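Long-range contacts in aminotransferase (Paracoccus denitrificans, PDB 4GRX), which probably transfers amino groups between amine donors and keto acceptors as a pyridoxal phosphate-dependent class III omega-aminotransferase: residues A[364-369]-A[388-392]; A[70-74]-A[437-441]. All coordinates share one frame; numbering follows the deposited sequence.

Overall arrangement
Both contacts lie in buried parts of the chain, with centres about 13 Å apart. Contact 1 is nested along the sequence inside the loop that contact 2 closes. It sets one face of helix 357-375 against the start of strand 390-395. Contact 2 joins two loops with no regular secondary structure, one near each end of the chain. Contact 1 is built from aromatic side chains and has no hydrogen bond across it. Contact 2 has backbone hydrogen bonds, both weak, beside apolar packing. The two meet directly: Phe368 packs on Pro437, and Leu364 packs on the backbone of Leu441. Helix 357-375 also contributes residues around contact 2.

Contact 1 (A[364-369]-A[388-392]); sequences LAPRFE and GFMWA
Helical segment 364-369 and strand 390-392 run almost parallel, at 7°, and the backbones come nearest where the CA atoms of Ala365 and Gly388 are 4.9 Å apart. Phe368 carries the centre of the contact. Its CG lies anti to the backbone N (chi1 -156°), which brings one face of the ring to Trp391 and its edge to Phe389. Trp391 CD1 sits over the middle of one face of this ring, 3.5 Å from Phe368 CE1. The two rings are tilted against each other and make no regular stack. With Phe389 the geometry is edge-to-face: the edge of Phe368 meets the face of Phe389, with planes at 72°. Leu364 touches Phe389 in another way, with its CB in the plane of the ring and 3.7 Å from CE1. This aromatic cluster packs helix 357-375 onto an antiparallel sheet of three strands. Gly388 and Phe389 form the turn between two of them, 381-387 and 390-395. Trp391 NE1 donates a hydrogen bond back to Gly388 O, but it is modelled unusually short, so its exact geometry is doubtful. The extended Glu369 chain crosses the outer rim of the indole obliquely, with CG 3.7 Å from Trp391 CH2. A leucine in place of Trp391 would probably take away the flat partner over the Phe368 face and the surface under Glu369. Met446 of helix 443-463 also packs against Leu364 and Phe368.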
loop_
_atom_site.group_PDB
_atom_site.type_symbol
_atom_site.label_atom_id
_atom_site.label_comp_id
_atom_site.label_asym_id
_atom_site.label_seq_id
_atom_site.Cartn_x
_atom_site.Cartn_y
_atom_site.Cartn_z
ATOM N N LEU A 364 -17.417 -14.220 25.352
ATOM C CA LEU A 364 -17.348 -13.060 26.237
ATOM C C LEU A 364 -18.192 -11.884 25.767
ATOM O O LEU A 364 -18.313 -10.889 26.487
ATOM C CB LEU A 364 -15.890 -12.645 26.484
ATOM C CG LEU A 364 -15.067 -13.694 27.254
ATOM C CD1 LEU A 364 -13.579 -13.380 27.218
ATOM C CD2 LEU A 364 -15.545 -13.867 28.695
ATOM N N ALA A 365 -18.786 -12.018 24.579
ATOM C CA ALA A 365 -19.667 -10.990 24.008
ATOM C C ALA A 365 -20.845 -10.628 24.913
ATOM O O ALA A 365 -21.170 -9.444 25.034
ATOM C CB ALA A 365 -20.157 -11.380 22.614
ATOM N N PRO A 366 -21.492 -11.631 25.545
ATOM C CA PRO A 366 -22.579 -11.306 26.478
ATOM C C PRO A 366 -22.138 -10.382 27.606
ATOM O O PRO A 366 -22.796 -9.372 27.851
ATOM C CB PRO A 366 -22.973 -12.675 27.034
ATOM C CG PRO A 366 -22.687 -13.602 25.909
ATOM C CD PRO A 366 -21.409 -13.090 25.319
ATOM N N ARG A 367 -21.040 -10.729 28.276
ATOM C CA ARG A 367 -20.491 -9.923 29.365
ATOM C C ARG A 367 -20.065 -8.506 28.930
ATOM O O ARG A 367 -20.296 -7.526 29.661
ATOM C CB ARG A 367 -19.311 -10.642 29.986
ATOM C CG ARG A 367 -18.676 -9.875 31.123
ATOM C CD ARG A 367 -17.347 -10.498 31.514
ATOM N NE ARG A 367 -16.830 -9.930 32.756
ATOM C CZ ARG A 367 -17.098 -10.430 33.953
ATOM N NH1 ARG A 367 -17.876 -11.496 34.060
ATOM N NH2 ARG A 367 -16.599 -9.863 35.040
ATOM N N PHE A 368 -19.439 -8.420 27.750
ATOM C CA PHE A 368 -19.009 -7.164 27.129
ATOM C C PHE A 368 -20.220 -6.274 26.918
ATOM O O PHE A 368 -20.195 -5.093 27.259
ATOM C CB PHE A 368 -18.369 -7.467 25.772
ATOM C CG PHE A 368 -17.392 -6.420 25.281
ATOM C CD1 PHE A 368 -17.592 -5.059 25.523
ATOM C CD2 PHE A 368 -16.287 -6.806 24.521
ATOM C CE1 PHE A 368 -16.693 -4.113 25.056
ATOM C CE2 PHE A 368 -15.391 -5.870 24.036
ATOM C CZ PHE A 368 -15.594 -4.519 24.305
ATOM N N GLU A 369 -21.279 -6.856 26.362
ATOM C CA GLU A 369 -22.544 -6.157 26.158
ATOM C C GLU A 369 -23.215 -5.708 27.457
ATOM O O GLU A 369 -23.858 -4.650 27.497
ATOM C CB GLU A 369 -23.507 -7.029 25.361
ATOM C CG GLU A 369 -24.759 -6.295 24.918
ATOM C CD GLU A 369 -25.616 -7.103 23.973
ATOM O OE1 GLU A 369 -25.145 -8.141 23.462
ATOM O OE2 GLU A 369 -26.768 -6.690 23.748
ATOM N N GLY A 388 -20.109 -8.880 19.160
ATOM C CA GLY A 388 -18.878 -9.623 19.411
ATOM C C GLY A 388 -17.889 -8.800 20.209
ATOM O O GLY A 388 -18.201 -8.348 21.305
ATOM N N PHE A 389 -16.701 -8.591 19.656
ATOM C CA PHE A 389 -15.690 -7.760 20.317
ATOM C C PHE A 389 -15.468 -6.430 19.599
ATOM O O PHE A 389 -14.323 -5.981 19.440
ATOM C CB PHE A 389 -14.365 -8.513 20.431
ATOM C CG PHE A 389 -14.181 -9.242 21.728
ATOM C CD1 PHE A 389 -15.272 -9.774 22.419
ATOM C CD2 PHE A 389 -12.900 -9.421 22.253
ATOM C CE1 PHE A 389 -15.090 -10.456 23.611
ATOM C CE2 PHE A 389 -12.710 -10.108 23.439
ATOM C CZ PHE A 389 -13.808 -10.631 24.121
ATOM N N MET A 390 -16.555 -5.804 19.148
ATOM C CA MET A 390 -16.482 -4.455 18.605
ATOM C C MET A 390 -17.690 -3.642 19.052
ATOM O O MET A 390 -18.839 -4.033 18.834
ATOM C CB MET A 390 -16.293 -4.474 17.085
ATOM C CG MET A 390 -17.446 -5.030 16.275
ATOM S SD MET A 390 -17.050 -5.170 14.526
ATOM C CE MET A 390 -16.723 -3.475 14.023
ATOM N N TRP A 391 -17.420 -2.527 19.723
ATOM C CA TRP A 391 -18.461 -1.793 20.453
ATOM C C TRP A 391 -18.194 -0.321 20.508
ATOM O O TRP A 391 -17.031 0.123 20.397
ATOM C CB TRP A 391 -18.569 -2.327 21.873
ATOM C CG TRP A 391 -19.007 -3.769 21.937
ATOM C CD1 TRP A 391 -18.199 -4.895 21.992
ATOM C CD2 TRP A 391 -20.388 -4.289 21.931
ATOM N NE1 TRP A 391 -18.953 -6.038 22.016
ATOM C CE2 TRP A 391 -20.273 -5.747 21.980
ATOM C CE3 TRP A 391 -21.655 -3.714 21.888
ATOM C CZ2 TRP A 391 -21.394 -6.574 21.989
ATOM C CZ3 TRP A 391 -22.778 -4.555 21.895
ATOM C CH2 TRP A 391 -22.649 -5.947 21.941
ATOM N N ALA A 392 -19.270 0.450 20.673
ATOM C CA ALA A 392 -19.160 1.895 20.859
ATOM C C ALA A 392 -20.248 2.506 21.749
ATOM O O ALA A 392 -21.404 2.065 21.750
ATOM C CB ALA A 392 -19.092 2.615 19.528
#

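Contact 2 (A[70-74]-A[437-441]); sequences NMVAG and PPFIL
Val72 and Phe439 meet through both backbone and side chain, and the CA atoms of Val72 and Pro438 are 3.9 Å apart. Val72 O is the acceptor that joins the two loops. It takes two N-H groups, both weakly. Phe439 N is 2.8 Å from Val72 O, but the bond is bent to 122°. The bond from Ile440 N to Val72 O is straighter, at 151°, but long at 3.4 Å. Met71 O is used inside its own loop, where it accepts Gly74 N and closes a type I turn. Pro438 CB lies 3.4 Å from Met71 O. Met71 is in addition the centre of an inverse gamma turn, with a weak bond from Val72 N to Asn70 O. The facing loop makes a type I turn of its own, from Pro438 to Leu441, with a weak bond from Leu441 N to Pro438 O. Two turns from distant parts of the sequence are thus set against each other: one follows strand 60-63, and the other leads into helix 443-463. Asn360 of helix 357-375 serves two carbonyls here, donating from ND2 to Phe439 O and to Leu441 O. Arg276 NH1 donates to Pro437 O. Apolar groups pack beside these bonds. Val72 CB lies over the face of Phe439, a CH-pi contact 3.7 Å from the ring centroid. Ile440 CD1 rests on Gly74 CA at 3.8 Å. Val72 also touches Asn298, next to the lysine that carries the cofactor, and Met71 packs on Gly93 of the second subunit.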
loop_
_atom_site.group_PDB
_atom_site.type_symbol
_atom_site.label_atom_id
_atom_site.label_comp_id
_atom_site.label_asym_id
_atom_site.label_seq_id
_atom_site.Cartn_x
_atom_site.Cartn_y
_atom_site.Cartn_z
ATOM N N ASN A 70 -6.208 -4.607 14.671
ATOM C CA ASN A 70 -5.515 -5.742 14.069
ATOM C C ASN A 70 -4.713 -6.666 15.003
ATOM O O ASN A 70 -4.451 -7.820 14.654
ATOM C CB ASN A 70 -4.607 -5.236 12.937
ATOM C CG ASN A 70 -3.563 -4.232 13.416
ATOM O OD1 ASN A 70 -3.694 -3.627 14.474
ATOM N ND2 ASN A 70 -2.526 -4.047 12.620
ATOM N N MET A 71 -4.303 -6.177 16.171
ATOM C CA MET A 71 -3.477 -7.022 17.066
ATOM C C MET A 71 -4.311 -7.989 17.931
ATOM O O MET A 71 -4.143 -8.068 19.149
ATOM C CB MET A 71 -2.565 -6.169 17.956
ATOM C CG MET A 71 -1.844 -5.065 17.223
ATOM S SD MET A 71 -0.234 -5.596 16.656
ATOM C CE MET A 71 -0.131 -4.469 15.254
ATOM N N VAL A 72 -5.191 -8.738 17.287
ATOM C CA VAL A 72 -6.136 -9.606 17.988
ATOM C C VAL A 72 -5.478 -10.669 18.872
ATOM O O VAL A 72 -6.095 -11.161 19.815
ATOM C CB VAL A 72 -7.108 -10.267 16.996
ATOM C CG1 VAL A 72 -7.822 -9.186 16.187
ATOM C CG2 VAL A 72 -6.356 -11.230 16.087
ATOM N N ALA A 73 -4.230 -11.007 18.570
ATOM C CA ALA A 73 -3.514 -11.982 19.367
ATOM C C ALA A 73 -2.564 -11.327 20.380
ATOM O O ALA A 73 -1.650 -11.963 20.898
ATOM C CB ALA A 73 -2.769 -12.949 18.463
ATOM N N GLY A 74 -2.795 -10.050 20.658
ATOM C CA GLY A 74 -1.945 -9.308 21.575
ATOM C C GLY A 74 -0.606 -8.885 20.993
ATOM O O GLY A 74 -0.372 -8.970 19.788
ATOM N N PRO A 437 -10.892 -4.531 21.749
ATOM C CA PRO A 437 -9.712 -5.145 22.370
ATOM C C PRO A 437 -9.246 -6.419 21.643
ATOM O O PRO A 437 -10.012 -6.993 20.869
ATOM C CB PRO A 437 -10.197 -5.497 23.791
ATOM C CG PRO A 437 -11.678 -5.280 23.813
ATOM C CD PRO A 437 -12.138 -4.899 22.447
ATOM N N PRO A 438 -7.999 -6.873 21.892
ATOM C CA PRO A 438 -7.617 -8.164 21.297
ATOM C C PRO A 438 -8.545 -9.310 21.731
ATOM O O PRO A 438 -9.196 -9.256 22.785
ATOM C CB PRO A 438 -6.209 -8.407 21.848
ATOM C CG PRO A 438 -5.724 -7.081 22.310
ATOM C CD PRO A 438 -6.938 -6.338 22.765
ATOM N N PHE A 439 -8.592 -10.344 20.903
ATOM C CA PHE A 439 -9.365 -11.542 21.210
ATOM C C PHE A 439 -8.838 -12.293 22.445
ATOM O O PHE A 439 -9.609 -12.916 23.162
ATOM C CB PHE A 439 -9.416 -12.468 19.988
ATOM C CG PHE A 439 -10.033 -11.846 18.745
ATOM C CD1 PHE A 439 -9.899 -12.478 17.508
ATOM C CD2 PHE A 439 -10.743 -10.638 18.798
ATOM C CE1 PHE A 439 -10.466 -11.928 16.364
ATOM C CE2 PHE A 439 -11.307 -10.082 17.653
ATOM C CZ PHE A 439 -11.171 -10.729 16.434
ATOM N N ILE A 440 -7.537 -12.218 22.706
ATOM C CA ILE A 440 -6.916 -12.894 23.866
ATOM C C ILE A 440 -7.317 -12.325 25.243
ATOM O O ILE A 440 -6.742 -12.700 26.279
ATOM C CB ILE A 440 -5.371 -12.912 23.764
ATOM C CG1 ILE A 440 -4.809 -11.481 23.781
ATOM C CG2 ILE A 440 -4.927 -13.645 22.504
ATOM C CD1 ILE A 440 -3.429 -11.385 24.394
ATOM N N LEU A 441 -8.309 -11.438 25.245
ATOM C CA LEU A 441 -8.718 -10.690 26.431
ATOM C C LEU A 441 -9.442 -11.555 27.464
ATOM O O LEU A 441 -10.426 -12.232 27.128
ATOM C CB LEU A 441 -9.618 -9.515 26.037
ATOM C CG LEU A 441 -9.837 -8.474 27.134
ATOM C CD1 LEU A 441 -8.691 -7.463 27.139
ATOM C CD2 LEU A 441 -11.177 -7.781 26.945
#